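PDB 3OG2: beta-galactosidase from Trichoderma reesei, which probably catalyses the hydrolysis of terminal non-reducing beta-D-galactose residues in beta-D-galactosides. Local coordinates for residues N267-P270 against S271-F274; L399-E403 against S404-F408; Y702-Y706 against G707-G711; G843-F846 against F847-Q850. All coordinates share one frame; numbering follows the deposited sequence.

Contact 1. Residues N267-P270 against S271-F274; sequences NISP and STPF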
loop_
_atom_site.group_PDB
_atom_site.type_symbol
_atom_site.label_atom_id
_atom_site.label_comp_id
_atom_site.label_asym_id
_atom_site.label_seq_id
_atom_site.Cartn_x
_atom_site.Cartn_y
_atom_site.Cartn_z
ATOM N N ASN A 267 -22.832 -18.222 -9.361
ATOM C CA ASN A 267 -23.455 -17.880 -10.639
ATOM C C ASN A 267 -22.406 -17.667 -11.722
ATOM O O ASN A 267 -22.604 -17.937 -12.925
ATOM C CB ASN A 267 -24.253 -16.591 -10.484
ATOM C CG ASN A 267 -25.489 -16.736 -9.663
ATOM O OD1 ASN A 267 -25.970 -17.866 -9.446
ATOM N ND2 ASN A 267 -26.016 -15.619 -9.178
ATOM N N ILE A 268 -21.256 -17.122 -11.361
ATOM C CA ILE A 268 -20.261 -16.669 -12.314
ATOM C C ILE A 268 -19.187 -17.728 -12.573
ATOM O O ILE A 268 -18.839 -17.907 -13.757
ATOM C CB ILE A 268 -19.574 -15.358 -11.849
ATOM C CG1 ILE A 268 -20.593 -14.217 -11.808
ATOM C CG2 ILE A 268 -18.334 -14.991 -12.670
ATOM C CD1 ILE A 268 -20.116 -12.980 -11.038
ATOM N N SER A 269 -18.576 -18.315 -11.551
ATOM C CA SER A 269 -17.403 -19.171 -11.816
ATOM C C SER A 269 -17.329 -20.261 -10.754
ATOM O O SER A 269 -16.409 -20.284 -9.927
ATOM C CB SER A 269 -16.105 -18.334 -11.790
ATOM O OG SER A 269 -15.057 -19.127 -12.386
ATOM N N PRO A 270 -18.305 -21.162 -10.713
ATOM C CA PRO A 270 -18.347 -22.171 -9.642
ATOM C C PRO A 270 -17.190 -23.168 -9.703
ATOM O O PRO A 270 -16.902 -23.852 -8.712
ATOM C CB PRO A 270 -19.697 -22.903 -9.898
ATOM C CG PRO A 270 -19.990 -22.652 -11.352
ATOM C CD PRO A 270 -19.458 -21.253 -11.676
ATOM N N SER A 271 -16.477 -23.225 -10.818
ATOM C CA SER A 271 -15.389 -24.195 -10.974
ATOM C C SER A 271 -14.057 -23.714 -10.396
ATOM O O SER A 271 -13.082 -24.510 -10.376
ATOM C CB SER A 271 -15.194 -24.542 -12.457
ATOM O OG SER A 271 -14.654 -23.427 -13.174
ATOM N N THR A 272 -14.004 -22.428 -9.941
ATOM C CA THR A 272 -12.714 -21.884 -9.483
ATOM C C THR A 272 -12.872 -21.292 -8.100
ATOM O O THR A 272 -13.992 -21.028 -7.633
ATOM C CB THR A 272 -12.164 -20.858 -10.503
ATOM O OG1 THR A 272 -13.104 -19.789 -10.717
ATOM C CG2 THR A 272 -11.906 -21.471 -11.865
ATOM N N PRO A 273 -11.775 -21.099 -7.386
ATOM C CA PRO A 273 -11.915 -20.649 -5.994
ATOM C C PRO A 273 -12.487 -19.270 -5.870
ATOM O O PRO A 273 -12.138 -18.383 -6.640
ATOM C CB PRO A 273 -10.443 -20.658 -5.531
ATOM C CG PRO A 273 -9.715 -21.591 -6.437
ATOM C CD PRO A 273 -10.386 -21.395 -7.787
ATOM N N PHE A 274 -13.314 -19.068 -4.858
ATOM C CA PHE A 274 -13.805 -17.701 -4.607
ATOM C C PHE A 274 -12.631 -16.799 -4.220
ATOM O O PHE A 274 -11.943 -17.029 -3.235
ATOM C CB PHE A 274 -14.901 -17.715 -3.558
ATOM C CG PHE A 274 -15.402 -16.306 -3.213
ATOM C CD1 PHE A 274 -15.552 -15.311 -4.160
ATOM C CD2 PHE A 274 -15.688 -16.050 -1.858
ATOM C CE1 PHE A 274 -15.934 -14.008 -3.760
ATOM C CE2 PHE A 274 -16.076 -14.772 -1.486
ATOM C CZ PHE A 274 -16.206 -13.761 -2.434
#
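S269 and T272 meet as the first and last residues of a type I beta turn, a local contact in the TIM-barrel domain where the chain leaves helix 261-268 and heads for strand 275-280. S269 is the first residue to drop out of helical backbone angles, and P270 and S271 occupy the two corners. The turn is closed by T272 N, which donates to S269 O at 3.2 Å. This bond is nearly straight (169° at the hydrogen), although the donor stands well above the carbonyl plane and not on a lone pair. A second bond joins the side chains: S269 OG gives its proton to T272 OG1 at 2.7 Å. S269 reaches across because OG lies opposite its backbone N (chi1 -165°), while T272 holds OG1 between its backbone N and carbonyl carbon (chi1 58°). The threonine methyl CG2 stays 4.0 Å from S269 OG. Both residues are buried, and T272 OG1 supplies the S269 hydroxyl with an acceptor there. A valine in place of T272 would probably keep the backbone bond but leave the S269 hydroxyl without its acceptor and free to turn. P270, by contrast, exposes its ring at the corner. S269 packs against loop residues P225 and Y235, T272 rests on W28 of strand 26-28, and F274 pairs through its backbone with T317 and I318, the latter at the start of barrel strand 318-321.

Contact 2. Residues L399-E403 against S404-F408; sequences LLAKE and SGDFF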
loop_
_atom_site.group_PDB
_atom_site.type_symbol
_atom_site.label_atom_id
_atom_site.label_comp_id
_atom_site.label_asym_id
_atom_site.label_seq_id
_atom_site.Cartn_x
_atom_site.Cartn_y
_atom_site.Cartn_z
ATOM N N LEU A 399 -20.680 -22.701 7.537
ATOM C CA LEU A 399 -19.893 -23.424 6.545
ATOM C C LEU A 399 -19.877 -24.870 7.064
ATOM O O LEU A 399 -19.369 -25.182 8.146
ATOM C CB LEU A 399 -18.440 -22.945 6.374
ATOM C CG LEU A 399 -18.332 -21.528 5.796
ATOM C CD1 LEU A 399 -18.618 -20.428 6.781
ATOM C CD2 LEU A 399 -16.928 -21.324 5.221
ATOM N N LEU A 400 -20.485 -25.756 6.281
ATOM C CA LEU A 400 -20.806 -27.093 6.763
ATOM C C LEU A 400 -20.095 -28.196 6.007
ATOM O O LEU A 400 -19.916 -28.119 4.787
ATOM C CB LEU A 400 -22.324 -27.370 6.610
ATOM C CG LEU A 400 -23.258 -26.406 7.379
ATOM C CD1 LEU A 400 -24.699 -26.700 7.039
ATOM C CD2 LEU A 400 -23.009 -26.475 8.895
ATOM N N ALA A 401 -19.738 -29.248 6.741
ATOM C CA ALA A 401 -19.071 -30.415 6.168
ATOM C C ALA A 401 -19.563 -31.694 6.836
ATOM O O ALA A 401 -19.968 -31.634 8.019
ATOM C CB ALA A 401 -17.548 -30.312 6.351
ATOM N N LYS A 402 -19.545 -32.820 6.146
ATOM C CA LYS A 402 -20.022 -34.062 6.752
ATOM C C LYS A 402 -19.230 -34.413 8.005
ATOM O O LYS A 402 -19.841 -34.766 9.024
ATOM C CB LYS A 402 -19.939 -35.270 5.814
ATOM C CG LYS A 402 -20.122 -36.608 6.548
ATOM C CD LYS A 402 -20.884 -37.646 5.753
ATOM C CE LYS A 402 -20.378 -39.068 5.890
ATOM N NZ LYS A 402 -20.502 -39.869 4.637
ATOM N N GLU A 403 -17.900 -34.379 7.914
ATOM C CA GLU A 403 -17.091 -34.812 9.041
ATOM C C GLU A 403 -15.877 -33.925 9.294
ATOM O O GLU A 403 -15.322 -34.059 10.392
ATOM C CB GLU A 403 -16.542 -36.239 8.851
ATOM C CG GLU A 403 -17.654 -37.235 8.642
ATOM C CD GLU A 403 -17.317 -38.625 8.159
ATOM O OE1 GLU A 403 -16.133 -38.970 7.946
ATOM O OE2 GLU A 403 -18.266 -39.433 7.986
ATOM N N SER A 404 -15.433 -33.079 8.376
ATOM C CA SER A 404 -14.153 -32.389 8.531
ATOM C C SER A 404 -14.223 -31.121 9.355
ATOM O O SER A 404 -13.178 -30.488 9.583
ATOM C CB SER A 404 -13.609 -32.090 7.108
ATOM O OG SER A 404 -14.576 -31.442 6.301
ATOM N N GLY A 405 -15.409 -30.755 9.832
ATOM C CA GLY A 405 -15.544 -29.653 10.730
ATOM C C GLY A 405 -16.396 -28.527 10.170
ATOM O O GLY A 405 -16.309 -28.237 8.989
ATOM N N ASP A 406 -17.241 -27.921 11.014
ATOM C CA ASP A 406 -18.028 -26.767 10.599
ATOM C C ASP A 406 -17.528 -25.463 11.213
ATOM O O ASP A 406 -16.847 -25.453 12.245
ATOM C CB ASP A 406 -19.465 -26.925 11.076
ATOM C CG ASP A 406 -20.138 -28.163 10.554
ATOM O OD1 ASP A 406 -19.764 -28.737 9.507
ATOM O OD2 ASP A 406 -21.133 -28.565 11.268
ATOM N N PHE A 407 -17.931 -24.377 10.568
ATOM C CA PHE A 407 -17.553 -23.037 11.001
ATOM C C PHE A 407 -18.791 -22.176 11.009
ATOM O O PHE A 407 -19.673 -22.358 10.112
ATOM C CB PHE A 407 -16.507 -22.425 10.031
ATOM C CG PHE A 407 -15.224 -23.207 9.972
ATOM C CD1 PHE A 407 -15.126 -24.381 9.240
ATOM C CD2 PHE A 407 -14.096 -22.770 10.709
ATOM C CE1 PHE A 407 -13.976 -25.171 9.192
ATOM C CE2 PHE A 407 -12.925 -23.531 10.636
ATOM C CZ PHE A 407 -12.862 -24.716 9.926
ATOM N N PHE A 408 -18.946 -21.264 11.937
ATOM C CA PHE A 408 -20.154 -20.432 12.009
ATOM C C PHE A 408 -19.728 -19.002 12.242
ATOM O O PHE A 408 -19.102 -18.700 13.271
ATOM C CB PHE A 408 -21.071 -20.876 13.161
ATOM C CG PHE A 408 -21.448 -22.348 13.003
ATOM C CD1 PHE A 408 -20.631 -23.346 13.502
ATOM C CD2 PHE A 408 -22.613 -22.651 12.276
ATOM C CE1 PHE A 408 -20.961 -24.654 13.290
ATOM C CE2 PHE A 408 -22.942 -23.996 12.074
ATOM C CZ PHE A 408 -22.084 -24.968 12.548
HETATM O O HOH W 1 -18.095 -31.755 10.302
HETATM O O HOH W 2 -22.519 -30.386 10.038
HETATM O O HOH W 3 -16.379 -34.047 5.754
#
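D406 keeps CG beside its backbone N, opposite the carbonyl carbon (chi1 -59°), which turns the carboxylate back to A401, and L400 takes the same first torsion (chi1 -60°) to lay CD2 against that group. The two side chains cross obliquely at the end of the beta hairpin formed by strands 394-400 and 406-412, part of an antiparallel sheet in domain 2. A401 N donates to D406 OD1 at 2.8 Å, arriving almost in line with the CG-OD1 bond, so a side chain takes the acceptor role where the regular strand pairing stops. Just before that, L399 and F407 form an antiparallel hydrogen-bonded pair: L399 N to F407 O is 2.8 Å and F407 N to L399 O is 2.9 Å, the latter in the carbonyl plane. L400 CD2 lies 3.7 Å from D406 OD2 and also reaches the F408 ring, at 4.0 Å from CE2. With an alanine in place of D406, A401 N would probably lose this acceptor, and L400 CD2 the carboxylate it lies against. The side chains of F407 and F408 pack on the adjacent strand 450-459, at V454 and T455 respectively. G405 adopts a backbone shape in which a CB would jam against the carbonyl O of S404. Water 1 spans the turn, giving a proton to A401 O at 3.0 Å and accepting from G405 N at 2.9 Å.

Contact 3. Residues Y702-Y706 against G707-G711; sequences YGSDY and GFHAG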
loop_
_atom_site.group_PDB
_atom_site.type_symbol
_atom_site.label_atom_id
_atom_site.label_comp_id
_atom_site.label_asym_id
_atom_site.label_seq_id
_atom_site.Cartn_x
_atom_site.Cartn_y
_atom_site.Cartn_z
ATOM N N TYR A 702 0.458 21.450 -24.901
ATOM C CA TYR A 702 0.285 20.283 -24.027
ATOM C C TYR A 702 1.656 19.706 -23.725
ATOM O O TYR A 702 2.372 19.310 -24.676
ATOM C CB TYR A 702 -0.545 19.211 -24.730
ATOM C CG TYR A 702 -1.947 19.608 -25.115
ATOM C CD1 TYR A 702 -2.602 20.749 -24.636
ATOM C CD2 TYR A 702 -2.613 18.757 -25.992
ATOM C CE1 TYR A 702 -3.909 21.027 -25.037
ATOM C CE2 TYR A 702 -3.942 19.041 -26.377
ATOM C CZ TYR A 702 -4.569 20.160 -25.900
ATOM O OH TYR A 702 -5.862 20.474 -26.288
ATOM N N GLY A 703 2.060 19.597 -22.452
ATOM C CA GLY A 703 3.392 19.110 -22.161
ATOM C C GLY A 703 3.733 17.773 -22.805
ATOM O O GLY A 703 4.837 17.560 -23.339
ATOM N N SER A 704 2.768 16.825 -22.769
ATOM C CA SER A 704 3.119 15.477 -23.225
ATOM C C SER A 704 3.314 15.451 -24.727
ATOM O O SER A 704 3.977 14.500 -25.219
ATOM C CB SER A 704 2.039 14.453 -22.837
ATOM O OG SER A 704 2.088 14.207 -21.425
ATOM N N ASP A 705 2.794 16.421 -25.463
ATOM C CA ASP A 705 3.016 16.438 -26.904
ATOM C C ASP A 705 4.462 16.721 -27.210
ATOM O O ASP A 705 4.906 16.417 -28.340
ATOM C CB ASP A 705 2.175 17.493 -27.596
ATOM C CG ASP A 705 0.714 17.031 -27.819
ATOM O OD1 ASP A 705 0.374 15.868 -27.512
ATOM O OD2 ASP A 705 -0.074 17.865 -28.347
ATOM N N TYR A 706 5.248 17.246 -26.286
ATOM C CA TYR A 706 6.662 17.561 -26.465
ATOM C C TYR A 706 7.543 16.683 -25.580
ATOM O O TYR A 706 8.752 16.942 -25.446
ATOM C CB TYR A 706 6.878 19.041 -26.117
ATOM C CG TYR A 706 6.093 19.964 -27.036
ATOM C CD1 TYR A 706 4.788 20.330 -26.717
ATOM C CD2 TYR A 706 6.671 20.453 -28.186
ATOM C CE1 TYR A 706 4.060 21.177 -27.545
ATOM C CE2 TYR A 706 5.931 21.323 -29.033
ATOM C CZ TYR A 706 4.653 21.683 -28.703
ATOM O OH TYR A 706 3.960 22.528 -29.555
ATOM N N GLY A 707 6.942 15.637 -24.980
ATOM C CA GLY A 707 7.762 14.716 -24.193
ATOM C C GLY A 707 7.869 15.028 -22.724
ATOM O O GLY A 707 8.722 14.387 -22.045
ATOM N N PHE A 708 7.073 15.971 -22.204
ATOM C CA PHE A 708 7.152 16.391 -20.816
ATOM C C PHE A 708 5.944 15.835 -20.056
ATOM O O PHE A 708 4.835 16.346 -20.288
ATOM C CB PHE A 708 7.185 17.926 -20.707
ATOM C CG PHE A 708 8.383 18.510 -21.452
ATOM C CD1 PHE A 708 9.680 18.196 -21.075
ATOM C CD2 PHE A 708 8.142 19.384 -22.512
ATOM C CE1 PHE A 708 10.731 18.770 -21.755
ATOM C CE2 PHE A 708 9.175 19.935 -23.231
ATOM C CZ PHE A 708 10.481 19.612 -22.826
ATOM N N HIS A 709 6.176 14.874 -19.177
ATOM C CA HIS A 709 5.066 14.156 -18.537
ATOM C C HIS A 709 5.005 14.333 -17.033
ATOM O O HIS A 709 4.066 13.792 -16.413
ATOM C CB HIS A 709 5.204 12.616 -18.811
ATOM C CG HIS A 709 5.384 12.391 -20.284
ATOM N ND1 HIS A 709 4.490 12.906 -21.231
ATOM C CD2 HIS A 709 6.420 11.787 -20.921
ATOM C CE1 HIS A 709 4.978 12.557 -22.428
ATOM N NE2 HIS A 709 6.124 11.879 -22.269
ATOM N N ALA A 710 5.981 15.002 -16.446
ATOM C CA ALA A 710 6.185 14.964 -15.004
ATOM C C ALA A 710 6.387 16.390 -14.440
ATOM O O ALA A 710 7.208 17.175 -14.927
ATOM C CB ALA A 710 7.444 14.172 -14.659
ATOM N N GLY A 711 5.719 16.669 -13.328
ATOM C CA GLY A 711 6.010 17.876 -12.565
ATOM C C GLY A 711 5.669 19.161 -13.274
ATOM O O GLY A 711 4.827 19.257 -14.193
#
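S704 approaches the H709 imidazole at its edge, near the ring plane, so that OG and ND1 form a 2.7 Å hydrogen bond in which either could be the donor. S704 CB lies in the same plane, 3.3 Å from ND1, and the serine therefore abuts the ring rim with its whole side chain. One imidazole face is taken by the backbone, G707 C standing above it toward the rim. The other nitrogen, NE2, is bonded to E830 OE2, so both ends of the ring are fixed and its rotation is restrained; the carboxylate would be expected to polarise it. F708 turns the other way and meets Y706 differently: Y706 O sits over one face of the phenyl ring, 3.7 Å from CE2, with Y706 CB 3.8 Å from the same atom. The backbone that carries these rings is a Schellman motif ending the 3-10 segment 703-705. F708 N donates to G703 O at 3.0 Å, and G707 N to S704 O at 3.2 Å, with G707 at the positive phi (92°) such a motif uses. G703 O also accepts from Y706 N, which comes from the opposite face of the carbonyl plane. A CB on G703 would clash with F708 O, and one on G707 with Y706 O. Y706 sends its hydroxyl away to S700 O and L685 N, while the side chains of Y706 and F708 both touch L823 of strand 820-824. S704 O receives a further hydrogen bond from R134 NH1, a residue of the family 35 TIM-barrel range, which ties this turn of the all-beta domain to the barrel.

Contact 4. Residues G843-F846 against F847-Q850; sequences GGLF and FERQ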
loop_
_atom_site.group_PDB
_atom_site.type_symbol
_atom_site.label_atom_id
_atom_site.label_comp_id
_atom_site.label_asym_id
_atom_site.label_seq_id
_atom_site.Cartn_x
_atom_site.Cartn_y
_atom_site.Cartn_z
ATOM N N GLY A 843 10.606 17.639 -12.128
ATOM C CA GLY A 843 9.794 18.469 -13.020
ATOM C C GLY A 843 10.659 19.490 -13.753
ATOM O O GLY A 843 11.898 19.307 -13.874
ATOM N N GLY A 844 10.006 20.571 -14.218
ATOM C CA GLY A 844 10.644 21.519 -15.118
ATOM C C GLY A 844 11.165 22.777 -14.420
ATOM O O GLY A 844 11.562 23.681 -15.169
ATOM N N LEU A 845 11.084 22.906 -13.088
ATOM C CA LEU A 845 11.565 24.147 -12.518
ATOM C C LEU A 845 13.092 24.286 -12.720
ATOM O O LEU A 845 13.804 23.293 -12.803
ATOM C CB LEU A 845 11.277 24.162 -11.010
ATOM C CG LEU A 845 9.790 24.355 -10.642
ATOM C CD1 LEU A 845 9.570 24.103 -9.165
ATOM C CD2 LEU A 845 9.280 25.732 -11.052
ATOM N N PHE A 846 13.567 25.537 -12.811
ATOM C CA PHE A 846 14.960 25.774 -13.122
ATOM C C PHE A 846 15.896 24.971 -12.248
ATOM O O PHE A 846 16.835 24.338 -12.753
ATOM C CB PHE A 846 15.260 27.276 -12.962
ATOM C CG PHE A 846 16.724 27.634 -12.983
ATOM C CD1 PHE A 846 17.362 27.739 -14.230
ATOM C CD2 PHE A 846 17.417 27.865 -11.807
ATOM C CE1 PHE A 846 18.714 28.061 -14.235
ATOM C CE2 PHE A 846 18.764 28.189 -11.814
ATOM C CZ PHE A 846 19.401 28.288 -13.054
ATOM N N PHE A 847 15.675 24.948 -10.932
ATOM C CA PHE A 847 16.673 24.216 -10.098
ATOM C C PHE A 847 16.714 22.728 -10.455
ATOM O O PHE A 847 17.796 22.093 -10.384
ATOM C CB PHE A 847 16.442 24.401 -8.595
ATOM C CG PHE A 847 15.241 23.619 -8.048
ATOM C CD1 PHE A 847 15.456 22.395 -7.452
ATOM C CD2 PHE A 847 13.948 24.093 -8.138
ATOM C CE1 PHE A 847 14.437 21.608 -6.926
ATOM C CE2 PHE A 847 12.889 23.338 -7.608
ATOM C CZ PHE A 847 13.136 22.097 -7.027
ATOM N N GLU A 848 15.556 22.132 -10.812
ATOM C CA GLU A 848 15.513 20.709 -11.198
ATOM C C GLU A 848 16.240 20.486 -12.519
ATOM O O GLU A 848 16.995 19.524 -12.670
ATOM C CB GLU A 848 14.030 20.266 -11.330
ATOM C CG GLU A 848 13.243 20.418 -10.033
ATOM C CD GLU A 848 11.790 19.994 -10.208
ATOM O OE1 GLU A 848 10.986 20.731 -10.873
ATOM O OE2 GLU A 848 11.449 18.919 -9.649
ATOM N N ARG A 849 15.980 21.412 -13.486
ATOM C CA ARG A 849 16.602 21.240 -14.786
ATOM C C ARG A 849 18.116 21.259 -14.648
ATOM O O ARG A 849 18.808 20.547 -15.384
ATOM C CB ARG A 849 16.189 22.367 -15.754
ATOM C CG ARG A 849 14.655 22.389 -15.964
ATOM C CD ARG A 849 14.292 23.325 -17.101
ATOM N NE ARG A 849 14.844 24.678 -17.079
ATOM C CZ ARG A 849 14.227 25.804 -16.757
ATOM N NH1 ARG A 849 12.976 25.836 -16.303
ATOM N NH2 ARG A 849 14.872 26.955 -16.863
ATOM N N GLN A 850 18.656 22.062 -13.735
ATOM C CA GLN A 850 20.106 22.169 -13.595
ATOM C C GLN A 850 20.668 21.006 -12.774
ATOM O O GLN A 850 21.885 20.829 -12.739
ATOM C CB GLN A 850 20.482 23.453 -12.842
ATOM C CG GLN A 850 19.917 24.723 -13.526
ATOM C CD GLN A 850 20.930 25.105 -14.613
ATOM O OE1 GLN A 850 22.106 25.404 -14.344
ATOM N NE2 GLN A 850 20.519 25.026 -15.838
#
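F847 crosses L845 with the edge of its ring, CE2 lying 3.7 Å from L845 CD1, at the start of helix 846-850, where L845 is the N-cap. E848 follows and folds its carboxylate back: OE1 accepts from L845 N at 3.1 Å through its anti lone pair. This is one half of a capping box, since leucine has no polar side chain to return the bond. OE2 takes G843 N at 2.9 Å from above the carboxylate plane, and is also bonded to Y922 OH. R849 donates its backbone N to L845 O, and its chain bends at chi3 (-51°) to bring NH1 to G844 O at 2.8 Å. The guanidinium covers F846 CA with one face, while NH2 touches the edge of the F846 ring, the two planes 78° apart. Q850 closes the turn with its N on F846 O at 3.1 Å. Its CG sits over the F846 ring in a CH-pi contact, 3.8 Å from the centroid. Around this short helix, F847 stacks on F886 of strand 883-894, Y922 belongs to strand 917-923 of the same sheet, and R849 NH2 forms salt bridges with E670 and the terminal carboxylate of Y1003.

Overall arrangement
Along the chain the four contacts come in series, each a local turn or helix end. Contact 1 returns the chain to a strand of the family 35 TIM barrel, and contact 2 lies in domain 2, their centres about 20 Å apart and nearest atoms about 9 Å. Contacts 3 and 4 lie far off, with centres about 44 and 53 Å from contact 1, and contact 2 is on the opposite side of the chain's centre from both. These two are close neighbours, their centres about 14 Å apart, although more than 130 residues separate them in sequence. The all-beta part thus sets the loop of contact 3 and the start of helix 846-850 side by side, nearest atoms about 3 Å apart.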